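Local coordinates for B-agarase (Agarivorans gilvus, PDB 5Z6P), which hydrolyses agarose as a beta-agarase of glycoside hydrolase family 50, probably by cutting the beta-galactosidic links of the polysaccharide, at residues G149-A154 with N160-G165; D168-W173 with Q209-V214; T548-I553 with N557-T562; V543-T548 with Y587-E592. All coordinates share one frame; numbering follows the deposited sequence.

Contact 1 (G149-A154 with N160-G165); sequences GACNYA and NPCPWG
Cys151 and Asn160 bring their CA atoms within 4.7 Å where two irregular runs of one loop pass each other, 149-154 and 160-165, and the backbone N of Asn152 donates to Asn160 O at 2.8 Å. The covalent tie lies beside this bond: Cys151 SG and Cys162 SG are 2.0 Å apart, with a chi3 of 97°, close to the 90° a disulfide prefers. Cys151 reaches it with SG tucked between its own N and carbonyl carbon (chi1 74°), whereas SG of Cys162 stands opposite its carbonyl carbon. Tyr153 adds a third link. Its OH donates to Cys162 O over a short 2.6 Å, in the plane of that carbonyl, and Pro161 lies over one face of the ring, CA 4.0 Å from the centroid in a CH-pi contact. A tyrosine suits the place because one residue supplies both a flat apolar face for the proline and a terminal hydroxyl for the carbonyl. Phe679 stacks on the same ring, tying the loop to a more distant part of the chain. Asn152 folds back on its own segment: ND2 donates to Ala150 O at 3.0 Å, while OD1 bonds Ser155 and also takes the N-H of Ala154, the bond that defines an Asx turn. The whole forms a disulfide-closed loop between strands 135-140 and 168-174 of the agarase CBM-like domain.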
loop_
_atom_site.group_PDB
_atom_site.type_symbol
_atom_site.label_atom_id
_atom_site.label_comp_id
_atom_site.label_asym_id
_atom_site.label_seq_id
_atom_site.Cartn_x
_atom_site.Cartn_y
_atom_site.Cartn_z
ATOM N N GLY A 149 13.332 -20.507 -1.483
ATOM C CA GLY A 149 12.817 -21.703 -2.114
ATOM C C GLY A 149 12.379 -21.338 -3.514
ATOM O O GLY A 149 13.191 -21.240 -4.420
ATOM N N ALA A 150 11.088 -21.111 -3.687
ATOM C CA ALA A 150 10.548 -20.740 -4.985
ATOM C C ALA A 150 11.050 -19.369 -5.412
ATOM O O ALA A 150 11.244 -18.498 -4.578
ATOM C CB ALA A 150 9.035 -20.756 -4.940
ATOM N N CYS A 151 11.250 -19.174 -6.712
ATOM C CA CYS A 151 11.714 -17.888 -7.220
ATOM C C CYS A 151 10.732 -16.767 -6.885
ATOM O O CYS A 151 9.529 -16.992 -6.811
ATOM C CB CYS A 151 11.955 -17.946 -8.731
ATOM S SG CYS A 151 10.484 -17.975 -9.801
ATOM N N ASN A 152 11.260 -15.566 -6.675
ATOM C CA ASN A 152 10.442 -14.404 -6.344
ATOM C C ASN A 152 11.281 -13.133 -6.324
ATOM O O ASN A 152 12.493 -13.198 -6.139
ATOM C CB ASN A 152 9.772 -14.594 -4.986
ATOM C CG ASN A 152 10.761 -14.529 -3.845
ATOM O OD1 ASN A 152 11.017 -13.463 -3.300
ATOM N ND2 ASN A 152 11.329 -15.669 -3.483
ATOM N N TYR A 153 10.633 -11.983 -6.494
ATOM C CA TYR A 153 11.303 -10.687 -6.385
ATOM C C TYR A 153 10.802 -9.890 -5.172
ATOM O O TYR A 153 10.800 -8.655 -5.172
ATOM C CB TYR A 153 11.101 -9.861 -7.653
ATOM C CG TYR A 153 11.819 -10.373 -8.874
ATOM C CD1 TYR A 153 13.113 -9.964 -9.166
ATOM C CD2 TYR A 153 11.197 -11.245 -9.751
ATOM C CE1 TYR A 153 13.768 -10.422 -10.293
ATOM C CE2 TYR A 153 11.839 -11.704 -10.879
ATOM C CZ TYR A 153 13.126 -11.292 -11.145
ATOM O OH TYR A 153 13.774 -11.756 -12.267
ATOM N N ALA A 154 10.383 -10.592 -4.133
ATOM C CA ALA A 154 9.767 -9.917 -3.005
ATOM C C ALA A 154 10.534 -10.138 -1.718
ATOM O O ALA A 154 9.972 -10.015 -0.644
ATOM C CB ALA A 154 8.323 -10.383 -2.841
ATOM N N ASN A 160 15.215 -14.825 -5.233
ATOM C CA ASN A 160 15.763 -15.671 -6.274
ATOM C C ASN A 160 14.992 -15.352 -7.541
ATOM O O ASN A 160 13.852 -15.752 -7.680
ATOM C CB ASN A 160 15.644 -17.160 -5.930
ATOM C CG ASN A 160 15.818 -17.443 -4.450
ATOM O OD1 ASN A 160 16.938 -17.510 -3.940
ATOM N ND2 ASN A 160 14.706 -17.646 -3.757
ATOM N N PRO A 161 15.608 -14.611 -8.463
ATOM C CA PRO A 161 14.865 -14.081 -9.607
ATOM C C PRO A 161 14.136 -15.150 -10.417
ATOM O O PRO A 161 14.692 -16.204 -10.696
ATOM C CB PRO A 161 15.955 -13.407 -10.447
ATOM C CG PRO A 161 17.211 -14.009 -10.001
ATOM C CD PRO A 161 17.032 -14.263 -8.542
ATOM N N CYS A 162 12.876 -14.879 -10.737
ATOM C CA CYS A 162 12.153 -15.627 -11.751
ATOM C C CYS A 162 12.597 -15.149 -13.120
ATOM O O CYS A 162 13.007 -13.993 -13.270
ATOM C CB CYS A 162 10.643 -15.441 -11.615
ATOM S SG CYS A 162 9.960 -16.017 -10.078
ATOM N N PRO A 163 12.513 -16.028 -14.122
ATOM C CA PRO A 163 12.733 -15.583 -15.496
ATOM C C PRO A 163 11.902 -14.347 -15.813
ATOM O O PRO A 163 10.721 -14.332 -15.489
ATOM C CB PRO A 163 12.283 -16.790 -16.325
ATOM C CG PRO A 163 12.578 -17.950 -15.450
ATOM C CD PRO A 163 12.285 -17.480 -14.042
ATOM N N TRP A 164 12.516 -13.313 -16.376
ATOM C CA TRP A 164 11.777 -12.145 -16.856
ATOM C C TRP A 164 12.040 -12.005 -18.363
ATOM O O TRP A 164 12.956 -12.640 -18.883
ATOM C CB TRP A 164 12.186 -10.872 -16.093
ATOM C CG TRP A 164 13.403 -10.216 -16.657
ATOM C CD1 TRP A 164 14.700 -10.617 -16.501
ATOM C CD2 TRP A 164 13.444 -9.043 -17.478
ATOM N NE1 TRP A 164 15.542 -9.772 -17.182
ATOM C CE2 TRP A 164 14.798 -8.798 -17.789
ATOM C CE3 TRP A 164 12.469 -8.178 -17.979
ATOM C CZ2 TRP A 164 15.197 -7.729 -18.584
ATOM C CZ3 TRP A 164 12.869 -7.113 -18.763
ATOM C CH2 TRP A 164 14.221 -6.899 -19.059
ATOM N N GLY A 165 11.242 -11.203 -19.066
ATOM C CA GLY A 165 11.431 -11.009 -20.499
ATOM C C GLY A 165 11.212 -12.303 -21.255
ATOM O O GLY A 165 11.644 -12.454 -22.409
#

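Contact 2 (D168-W173 with Q209-V214); sequences DVYATW and QSSPAV
Tyr170 reaches across from strand 168-174 and meets Ser211 at the edge of its ring, the serine OG lying in the ring plane. Its OH donates to that OG at 3.1 Å, and Pro212 CD comes to 4.0 Å from the same OH, so the phenol ends against one polar and one apolar neighbour. The backbones stay well apart, with 10.4 Å between the CA atoms of Tyr170 and Ser211, and the long tyrosine side chain spans that gap to the short serine. Ser211 OG also bonds Glu140, which makes the hydroxyl a link between the tyrosine and strand 135-140. Nearer the start of the segment, Asp168 and Gln209 extend toward each other. Asp168 OD2 and Gln209 NE2 are 3.6 Å apart, too far for a firm bond, and the carboxylate and amide planes are turned 62° from each other. The other end of that amide is occupied, since Gln209 OE1 accepts from Arg207. Polar groups fit this partly exposed setting, where little surface is buried. The arrangement is a tyrosine-serine hydrogen bond from strand 168-174 to the loop that leaves strand 199-210, in the beta-rich CBM-like domain.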
loop_
_atom_site.group_PDB
_atom_site.type_symbol
_atom_site.label_atom_id
_atom_site.label_comp_id
_atom_site.label_asym_id
_atom_site.label_seq_id
_atom_site.Cartn_x
_atom_site.Cartn_y
_atom_site.Cartn_z
ATOM N N ASP A 168 6.601 -17.188 -21.153
ATOM C CA ASP A 168 5.848 -17.536 -19.963
ATOM C C ASP A 168 5.944 -16.355 -18.984
ATOM O O ASP A 168 7.026 -15.854 -18.734
ATOM C CB ASP A 168 6.393 -18.802 -19.311
ATOM C CG ASP A 168 6.269 -20.043 -20.202
ATOM O OD1 ASP A 168 5.417 -20.068 -21.131
ATOM O OD2 ASP A 168 7.029 -21.016 -19.953
ATOM N N VAL A 169 4.818 -15.925 -18.431
ATOM C CA VAL A 169 4.794 -14.956 -17.354
ATOM C C VAL A 169 4.917 -15.692 -16.034
ATOM O O VAL A 169 4.108 -16.578 -15.741
ATOM C CB VAL A 169 3.497 -14.139 -17.350
ATOM C CG1 VAL A 169 3.446 -13.216 -16.088
ATOM C CG2 VAL A 169 3.382 -13.310 -18.606
ATOM N N TYR A 170 5.926 -15.337 -15.247
ATOM C CA TYR A 170 6.061 -15.864 -13.904
ATOM C C TYR A 170 5.290 -14.991 -12.914
ATOM O O TYR A 170 5.561 -13.809 -12.781
ATOM C CB TYR A 170 7.535 -15.965 -13.535
ATOM C CG TYR A 170 8.167 -17.279 -13.952
ATOM C CD1 TYR A 170 8.573 -17.498 -15.257
ATOM C CD2 TYR A 170 8.315 -18.308 -13.044
ATOM C CE1 TYR A 170 9.121 -18.695 -15.638
ATOM C CE2 TYR A 170 8.867 -19.508 -13.417
ATOM C CZ TYR A 170 9.267 -19.698 -14.725
ATOM O OH TYR A 170 9.830 -20.890 -15.149
ATOM N N ALA A 171 4.296 -15.583 -12.261
ATOM C CA ALA A 171 3.420 -14.865 -11.342
ATOM C C ALA A 171 4.214 -14.181 -10.234
ATOM O O ALA A 171 5.216 -14.697 -9.780
ATOM C CB ALA A 171 2.382 -15.826 -10.736
ATOM N N THR A 172 3.754 -13.010 -9.811
ATOM C CA THR A 172 4.441 -12.235 -8.783
ATOM C C THR A 172 4.021 -12.662 -7.390
ATOM O O THR A 172 2.838 -12.611 -7.073
ATOM C CB THR A 172 4.145 -10.735 -8.926
ATOM O OG1 THR A 172 4.531 -10.286 -10.222
ATOM C CG2 THR A 172 4.885 -9.943 -7.869
ATOM N N TRP A 173 4.979 -13.042 -6.544
ATOM C CA TRP A 173 4.654 -13.418 -5.184
ATOM C C TRP A 173 4.159 -12.219 -4.361
ATOM O O TRP A 173 4.837 -11.196 -4.273
ATOM C CB TRP A 173 5.848 -14.056 -4.494
ATOM C CG TRP A 173 5.419 -14.730 -3.259
ATOM C CD1 TRP A 173 4.770 -15.920 -3.165
ATOM C CD2 TRP A 173 5.549 -14.241 -1.930
ATOM N NE1 TRP A 173 4.508 -16.215 -1.859
ATOM C CE2 TRP A 173 4.981 -15.196 -1.076
ATOM C CE3 TRP A 173 6.109 -13.090 -1.373
ATOM C CZ2 TRP A 173 4.952 -15.046 0.294
ATOM C CZ3 TRP A 173 6.078 -12.936 -0.003
ATOM C CH2 TRP A 173 5.506 -13.911 0.815
ATOM N N GLN A 209 4.359 -27.829 -14.549
ATOM C CA GLN A 209 5.447 -27.599 -15.479
ATOM C C GLN A 209 6.775 -27.463 -14.760
ATOM O O GLN A 209 6.902 -26.689 -13.817
ATOM C CB GLN A 209 5.173 -26.353 -16.318
ATOM C CG GLN A 209 6.192 -26.119 -17.408
ATOM C CD GLN A 209 5.587 -25.459 -18.627
ATOM O OE1 GLN A 209 4.521 -25.858 -19.102
ATOM N NE2 GLN A 209 6.270 -24.452 -19.150
ATOM N N SER A 210 7.756 -28.226 -15.223
ATOM C CA SER A 210 9.107 -28.166 -14.691
ATOM C C SER A 210 9.703 -26.776 -14.869
ATOM O O SER A 210 9.518 -26.124 -15.902
ATOM C CB SER A 210 9.995 -29.202 -15.375
ATOM O OG SER A 210 10.383 -28.758 -16.664
ATOM N N SER A 211 10.423 -26.329 -13.850
ATOM C CA SER A 211 11.036 -25.014 -13.868
ATOM C C SER A 211 12.554 -25.178 -13.955
ATOM O O SER A 211 13.158 -25.861 -13.134
ATOM C CB SER A 211 10.621 -24.221 -12.621
ATOM O OG SER A 211 10.562 -22.830 -12.886
ATOM N N PRO A 212 13.173 -24.579 -14.972
ATOM C CA PRO A 212 14.625 -24.673 -15.106
ATOM C C PRO A 212 15.315 -23.771 -14.098
ATOM O O PRO A 212 14.765 -22.727 -13.748
ATOM C CB PRO A 212 14.872 -24.192 -16.532
ATOM C CG PRO A 212 13.791 -23.209 -16.765
ATOM C CD PRO A 212 12.582 -23.713 -16.003
ATOM N N ALA A 213 16.490 -24.170 -13.627
ATOM C CA ALA A 213 17.256 -23.339 -12.706
ATOM C C ALA A 213 17.655 -22.031 -13.382
ATOM O O ALA A 213 17.968 -21.995 -14.571
ATOM C CB ALA A 213 18.485 -24.083 -12.209
ATOM N N VAL A 214 17.614 -20.945 -12.628
ATOM C CA VAL A 214 18.025 -19.664 -13.172
ATOM C C VAL A 214 19.515 -19.480 -12.919
ATOM O O VAL A 214 19.992 -19.757 -11.826
ATOM C CB VAL A 214 17.225 -18.494 -12.551
ATOM C CG1 VAL A 214 17.438 -17.243 -13.344
ATOM C CG2 VAL A 214 15.731 -18.827 -12.510
#

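Contact 3 (T548-I553 with N557-T562); sequences TKYTVI and NQSWQT
This is a contact between two consecutive helices at a tight corner, at the outer end of a helical part of the chain, where helix 537-550 stops and helix 553-560 begins after a very short link. Tyr550, the last helical residue of the first, points toward the second, and its OH accepts from Ser559 OG at 3.0 Å. The ring also rests against the serine methylene, with Tyr550 CE1 3.6 Å from Ser559 CB. Serine is small enough to let the phenol close in while still offering a hydroxyl. Its OG stands opposite the backbone N (chi1 164°), which turns it toward the Tyr550 hydroxyl. Trp560 completes the group: its five-membered ring meets the tyrosine ring obliquely, centroids 5.9 Å apart and planes at 80°. Asp586 of helix 581-609 accepts from Trp560 NE1, bonds Tyr550 OH and pairs with Lys549, so one carboxylate, probably ionised, gathers the ends of both helices. The chain turns at Thr551, which has positive phi, and Val552 occupies the N-cap position of the next helix. In that helix's first turn Asn557 N donates to Ile553 O at 2.9 Å and 161°, an ordinary i to i+4 bond. Ile553 is buried, its side chain resting on Trp567 and Leu564, as befits a branched apolar residue. At the far end Gln561 leaves the helix with positive phi, and Thr562 OG1 donates to Asn557 OD1 at 2.6 Å, while Asn557 ND2 bonds Leu564 O; asparagine thus serves a donor and an acceptor in the departing chain.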
loop_
_atom_site.group_PDB
_atom_site.type_symbol
_atom_site.label_atom_id
_atom_site.label_comp_id
_atom_site.label_asym_id
_atom_site.label_seq_id
_atom_site.Cartn_x
_atom_site.Cartn_y
_atom_site.Cartn_z
ATOM N N THR A 548 -18.218 -2.615 35.144
ATOM C CA THR A 548 -19.342 -1.701 34.998
ATOM C C THR A 548 -20.516 -2.377 34.275
ATOM O O THR A 548 -21.674 -2.193 34.642
ATOM C CB THR A 548 -18.903 -0.432 34.242
ATOM O OG1 THR A 548 -18.007 0.311 35.074
ATOM C CG2 THR A 548 -20.104 0.433 33.865
ATOM N N LYS A 549 -20.209 -3.173 33.257
ATOM C CA LYS A 549 -21.241 -3.923 32.564
ATOM C C LYS A 549 -21.853 -5.062 33.404
ATOM O O LYS A 549 -23.065 -5.212 33.431
ATOM C CB LYS A 549 -20.706 -4.509 31.267
ATOM C CG LYS A 549 -21.701 -5.416 30.593
ATOM C CD LYS A 549 -21.202 -5.901 29.262
ATOM C CE LYS A 549 -22.309 -6.538 28.469
ATOM N NZ LYS A 549 -21.763 -7.072 27.220
ATOM N N TYR A 550 -21.022 -5.865 34.072
ATOM C CA TYR A 550 -21.514 -7.083 34.726
ATOM C C TYR A 550 -21.720 -6.948 36.241
ATOM O O TYR A 550 -22.446 -7.741 36.829
ATOM C CB TYR A 550 -20.571 -8.263 34.439
ATOM C CG TYR A 550 -20.626 -8.725 32.997
ATOM C CD1 TYR A 550 -21.710 -9.445 32.526
ATOM C CD2 TYR A 550 -19.610 -8.418 32.110
ATOM C CE1 TYR A 550 -21.781 -9.852 31.218
ATOM C CE2 TYR A 550 -19.664 -8.827 30.782
ATOM C CZ TYR A 550 -20.760 -9.546 30.344
ATOM O OH TYR A 550 -20.846 -9.975 29.047
ATOM N N THR A 551 -21.087 -5.945 36.840
ATOM C CA THR A 551 -21.153 -5.636 38.282
ATOM C C THR A 551 -20.529 -6.695 39.197
ATOM O O THR A 551 -19.643 -6.386 39.985
ATOM C CB THR A 551 -22.599 -5.393 38.764
ATOM O OG1 THR A 551 -23.318 -4.622 37.794
ATOM C CG2 THR A 551 -22.572 -4.647 40.089
ATOM N N VAL A 552 -21.011 -7.930 39.110
ATOM C CA VAL A 552 -20.447 -9.022 39.895
ATOM C C VAL A 552 -19.787 -10.030 38.956
ATOM O O VAL A 552 -20.230 -10.214 37.816
ATOM C CB VAL A 552 -21.524 -9.721 40.780
ATOM C CG1 VAL A 552 -22.074 -8.750 41.832
ATOM C CG2 VAL A 552 -22.655 -10.255 39.936
ATOM N N ILE A 553 -18.718 -10.664 39.434
ATOM C CA ILE A 553 -17.949 -11.612 38.627
ATOM C C ILE A 553 -18.795 -12.821 38.199
ATOM O O ILE A 553 -18.604 -13.376 37.124
ATOM C CB ILE A 553 -16.660 -12.073 39.395
ATOM C CG1 ILE A 553 -15.736 -12.873 38.481
ATOM C CG2 ILE A 553 -17.003 -12.819 40.667
ATOM C CD1 ILE A 553 -15.070 -12.017 37.452
ATOM N N ASN A 557 -19.151 -14.610 34.591
ATOM C CA ASN A 557 -18.954 -16.050 34.459
ATOM C C ASN A 557 -20.113 -16.718 33.734
ATOM O O ASN A 557 -19.897 -17.568 32.885
ATOM C CB ASN A 557 -18.746 -16.695 35.826
ATOM C CG ASN A 557 -17.316 -16.518 36.348
ATOM O OD1 ASN A 557 -16.387 -16.286 35.581
ATOM N ND2 ASN A 557 -17.147 -16.624 37.650
ATOM N N GLN A 558 -21.335 -16.309 34.066
ATOM C CA GLN A 558 -22.551 -16.777 33.404
ATOM C C GLN A 558 -22.502 -16.504 31.897
ATOM O O GLN A 558 -22.776 -17.375 31.081
ATOM C CB GLN A 558 -23.776 -16.090 34.018
ATOM C CG GLN A 558 -25.112 -16.795 33.806
ATOM C CD GLN A 558 -24.994 -18.312 33.803
ATOM O OE1 GLN A 558 -25.186 -18.965 32.773
ATOM N NE2 GLN A 558 -24.678 -18.882 34.965
ATOM N N SER A 559 -22.132 -15.279 31.551
ATOM C CA SER A 559 -22.073 -14.839 30.162
ATOM C C SER A 559 -20.894 -15.444 29.398
ATOM O O SER A 559 -21.058 -15.895 28.273
ATOM C CB SER A 559 -22.019 -13.314 30.121
ATOM O OG SER A 559 -21.595 -12.840 28.864
ATOM N N TRP A 560 -19.719 -15.460 30.023
ATOM C CA TRP A 560 -18.509 -15.959 29.380
ATOM C C TRP A 560 -18.356 -17.478 29.469
ATOM O O TRP A 560 -17.517 -18.044 28.787
ATOM C CB TRP A 560 -17.264 -15.316 29.993
ATOM C CG TRP A 560 -17.017 -13.933 29.561
ATOM C CD1 TRP A 560 -17.916 -13.073 29.017
ATOM C CD2 TRP A 560 -15.772 -13.237 29.618
ATOM N NE1 TRP A 560 -17.320 -11.883 28.744
ATOM C CE2 TRP A 560 -16.004 -11.953 29.100
ATOM C CE3 TRP A 560 -14.496 -13.573 30.070
ATOM C CZ2 TRP A 560 -14.996 -11.002 29.013
ATOM C CZ3 TRP A 560 -13.496 -12.633 29.977
ATOM C CH2 TRP A 560 -13.752 -11.353 29.459
ATOM N N GLN A 561 -19.164 -18.113 30.316
ATOM C CA GLN A 561 -19.031 -19.534 30.639
ATOM C C GLN A 561 -17.637 -19.812 31.186
ATOM O O GLN A 561 -16.955 -20.725 30.740
ATOM C CB GLN A 561 -19.335 -20.410 29.420
ATOM C CG GLN A 561 -20.792 -20.347 28.933
ATOM C CD GLN A 561 -21.801 -20.899 29.941
ATOM O OE1 GLN A 561 -21.430 -21.520 30.936
ATOM N NE2 GLN A 561 -23.084 -20.664 29.686
ATOM N N THR A 562 -17.219 -18.981 32.139
ATOM C CA THR A 562 -15.930 -19.101 32.805
ATOM C C THR A 562 -16.127 -19.360 34.298
ATOM O O THR A 562 -17.241 -19.305 34.782
ATOM C CB THR A 562 -15.075 -17.830 32.624
ATOM O OG1 THR A 562 -15.828 -16.684 33.052
ATOM C CG2 THR A 562 -14.648 -17.663 31.153
#

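Contact 4 (V543-T548 with Y587-E592); sequences VELLKT and YALLLE
Leu545 points from helix 537-550 toward helix 581-609, and its CB and both methyls meet that helix. Its CB lies 4.2 Å from Leu590 CD2, the first touch. CG, opposite the backbone N (chi1 -170°), makes no close contact itself and serves to place the two methyls against the other helix. CD1 comes to 3.8 Å from Leu590 CD2 and equally near the carbonyl oxygen of Leu589, a purely van der Waals approach to backbone. The other branch, CD2, packs against Leu589 CB at 4.1 Å and also reaches Leu590 CD2. Leu545 therefore sits over two successive residues, its side chain running at about a right angle to that of Leu589 and at a slant to that of Leu590. Leu590 CD2 is the meeting point, for Leu546 CG approaches it as well, at 4.3 Å. Leucine suits these places because its forked end can touch two neighbours at once without leaving a polar group to satisfy. Leu589 lies toward solvent, whereas Leu546 and Leu590 are buried: Leu546 also touches Trp567 and Leu570 of helix 567-572, and Leu590 touches Leu529 of helix 523-530. The axes of the two helical segments pass 10.4 Å apart, with their directions 135° from each other. This is apolar helix-helix packing of 537-550 against 581-609, closer to antiparallel than parallel, with helices 523-530 and 567-572 flanking the buried leucines.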
loop_
_atom_site.group_PDB
_atom_site.type_symbol
_atom_site.label_atom_id
_atom_site.label_comp_id
_atom_site.label_asym_id
_atom_site.label_seq_id
_atom_site.Cartn_x
_atom_site.Cartn_y
_atom_site.Cartn_z
ATOM N N VAL A 543 -10.876 -4.149 32.679
ATOM C CA VAL A 543 -11.480 -4.711 33.879
ATOM C C VAL A 543 -12.602 -3.799 34.395
ATOM O O VAL A 543 -13.671 -4.265 34.755
ATOM C CB VAL A 543 -10.428 -4.937 34.991
ATOM C CG1 VAL A 543 -11.106 -5.233 36.332
ATOM C CG2 VAL A 543 -9.509 -6.074 34.607
ATOM N N GLU A 544 -12.354 -2.496 34.415
ATOM C CA GLU A 544 -13.346 -1.562 34.930
ATOM C C GLU A 544 -14.536 -1.485 33.972
ATOM O O GLU A 544 -15.673 -1.309 34.402
ATOM C CB GLU A 544 -12.723 -0.187 35.155
ATOM C CG GLU A 544 -13.706 0.901 35.575
ATOM C CD GLU A 544 -14.329 0.701 36.968
ATOM O OE1 GLU A 544 -13.767 -0.036 37.813
ATOM O OE2 GLU A 544 -15.386 1.317 37.220
ATOM N N LEU A 545 -14.271 -1.654 32.676
ATOM C CA LEU A 545 -15.341 -1.692 31.694
ATOM C C LEU A 545 -16.255 -2.912 31.918
ATOM O O LEU A 545 -17.469 -2.783 31.944
ATOM C CB LEU A 545 -14.762 -1.689 30.270
ATOM C CG LEU A 545 -15.739 -1.502 29.108
ATOM C CD1 LEU A 545 -15.010 -1.124 27.836
ATOM C CD2 LEU A 545 -16.642 -2.730 28.831
ATOM N N LEU A 546 -15.670 -4.094 32.048
ATOM C CA LEU A 546 -16.442 -5.299 32.269
ATOM C C LEU A 546 -17.156 -5.264 33.631
ATOM O O LEU A 546 -18.278 -5.734 33.757
ATOM C CB LEU A 546 -15.542 -6.535 32.163
ATOM C CG LEU A 546 -15.007 -6.714 30.731
ATOM C CD1 LEU A 546 -13.791 -7.634 30.651
ATOM C CD2 LEU A 546 -16.119 -7.166 29.791
ATOM N N LYS A 547 -16.495 -4.699 34.636
ATOM C CA LYS A 547 -17.071 -4.602 35.975
ATOM C C LYS A 547 -18.288 -3.663 35.947
ATOM O O LYS A 547 -19.276 -3.896 36.613
ATOM C CB LYS A 547 -16.014 -4.117 36.961
ATOM C CG LYS A 547 -16.376 -4.200 38.408
ATOM C CD LYS A 547 -15.120 -4.007 39.242
ATOM C CE LYS A 547 -15.208 -2.779 40.113
ATOM N NZ LYS A 547 -16.040 -2.995 41.326
ATOM N N THR A 548 -18.218 -2.615 35.144
ATOM C CA THR A 548 -19.342 -1.701 34.998
ATOM C C THR A 548 -20.516 -2.377 34.275
ATOM O O THR A 548 -21.674 -2.193 34.642
ATOM C CB THR A 548 -18.903 -0.432 34.242
ATOM O OG1 THR A 548 -18.007 0.311 35.074
ATOM C CG2 THR A 548 -20.104 0.433 33.865
ATOM N N TYR A 587 -15.574 -8.090 23.454
ATOM C CA TYR A 587 -14.340 -7.739 22.740
ATOM C C TYR A 587 -14.532 -6.443 21.956
ATOM O O TYR A 587 -13.652 -5.589 21.932
ATOM C CB TYR A 587 -13.882 -8.857 21.779
ATOM C CG TYR A 587 -13.626 -10.210 22.413
ATOM C CD1 TYR A 587 -13.334 -10.332 23.764
ATOM C CD2 TYR A 587 -13.670 -11.368 21.641
ATOM C CE1 TYR A 587 -13.105 -11.585 24.339
ATOM C CE2 TYR A 587 -13.454 -12.596 22.188
ATOM C CZ TYR A 587 -13.173 -12.709 23.533
ATOM O OH TYR A 587 -12.971 -13.952 24.051
ATOM N N ALA A 588 -15.692 -6.303 21.321
ATOM C CA ALA A 588 -16.022 -5.090 20.574
ATOM C C ALA A 588 -16.020 -3.837 21.463
ATOM O O ALA A 588 -15.444 -2.819 21.100
ATOM C CB ALA A 588 -17.367 -5.244 19.896
ATOM N N LEU A 589 -16.679 -3.915 22.613
ATOM C CA LEU A 589 -16.670 -2.808 23.567
ATOM C C LEU A 589 -15.233 -2.435 23.967
ATOM O O LEU A 589 -14.873 -1.273 24.016
ATOM C CB LEU A 589 -17.463 -3.170 24.826
ATOM C CG LEU A 589 -18.970 -3.416 24.716
ATOM C CD1 LEU A 589 -19.516 -3.890 26.057
ATOM C CD2 LEU A 589 -19.696 -2.158 24.246
ATOM N N LEU A 590 -14.441 -3.454 24.278
ATOM C CA LEU A 590 -13.068 -3.266 24.728
ATOM C C LEU A 590 -12.218 -2.617 23.630
ATOM O O LEU A 590 -11.525 -1.664 23.901
ATOM C CB LEU A 590 -12.456 -4.601 25.162
ATOM C CG LEU A 590 -13.155 -5.306 26.337
ATOM C CD1 LEU A 590 -12.540 -6.671 26.628
ATOM C CD2 LEU A 590 -13.137 -4.446 27.593
ATOM N N LEU A 591 -12.302 -3.132 22.399
ATOM C CA LEU A 591 -11.515 -2.599 21.282
ATOM C C LEU A 591 -11.862 -1.127 21.026
ATOM O O LEU A 591 -10.976 -0.270 20.922
ATOM C CB LEU A 591 -11.741 -3.438 20.011
ATOM C CG LEU A 591 -11.012 -3.051 18.734
ATOM C CD1 LEU A 591 -9.506 -3.072 18.921
ATOM C CD2 LEU A 591 -11.428 -3.968 17.585
ATOM N N GLU A 592 -13.154 -0.833 20.967
ATOM C CA GLU A 592 -13.576 0.538 20.741
ATOM C C GLU A 592 -13.137 1.460 21.873
ATOM O O GLU A 592 -12.702 2.567 21.602
ATOM C CB GLU A 592 -15.099 0.641 20.553
ATOM C CG GLU A 592 -15.570 2.085 20.479
ATOM C CD GLU A 592 -16.961 2.252 19.906
ATOM O OE1 GLU A 592 -17.516 1.258 19.438
ATOM O OE2 GLU A 592 -17.491 3.379 19.919
#

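Two neighbourhoods are represented. Contacts 1 and 2 lie 7 Å apart between centres in the CBM-like domain and touch directly, Tyr170 packing on Cys162 and Pro163; Glu140 also serves both, bonding Cys151 N and Ser211 OG. Contacts 3 and 4 share Thr548 and helix 537-550, and Trp560 packs on Leu546 between them. The two pairs are remote, with centres about 47 to 56 Å apart. Contacts 1, 3 and 4 are partly buried and contact 2 lies at the surface, so none is wholly core. Chemistry follows setting: contact 1 is held covalently, contact 2 by a polar link, contact 3 by mixed aromatic and polar groups, and contact 4 by leucines alone.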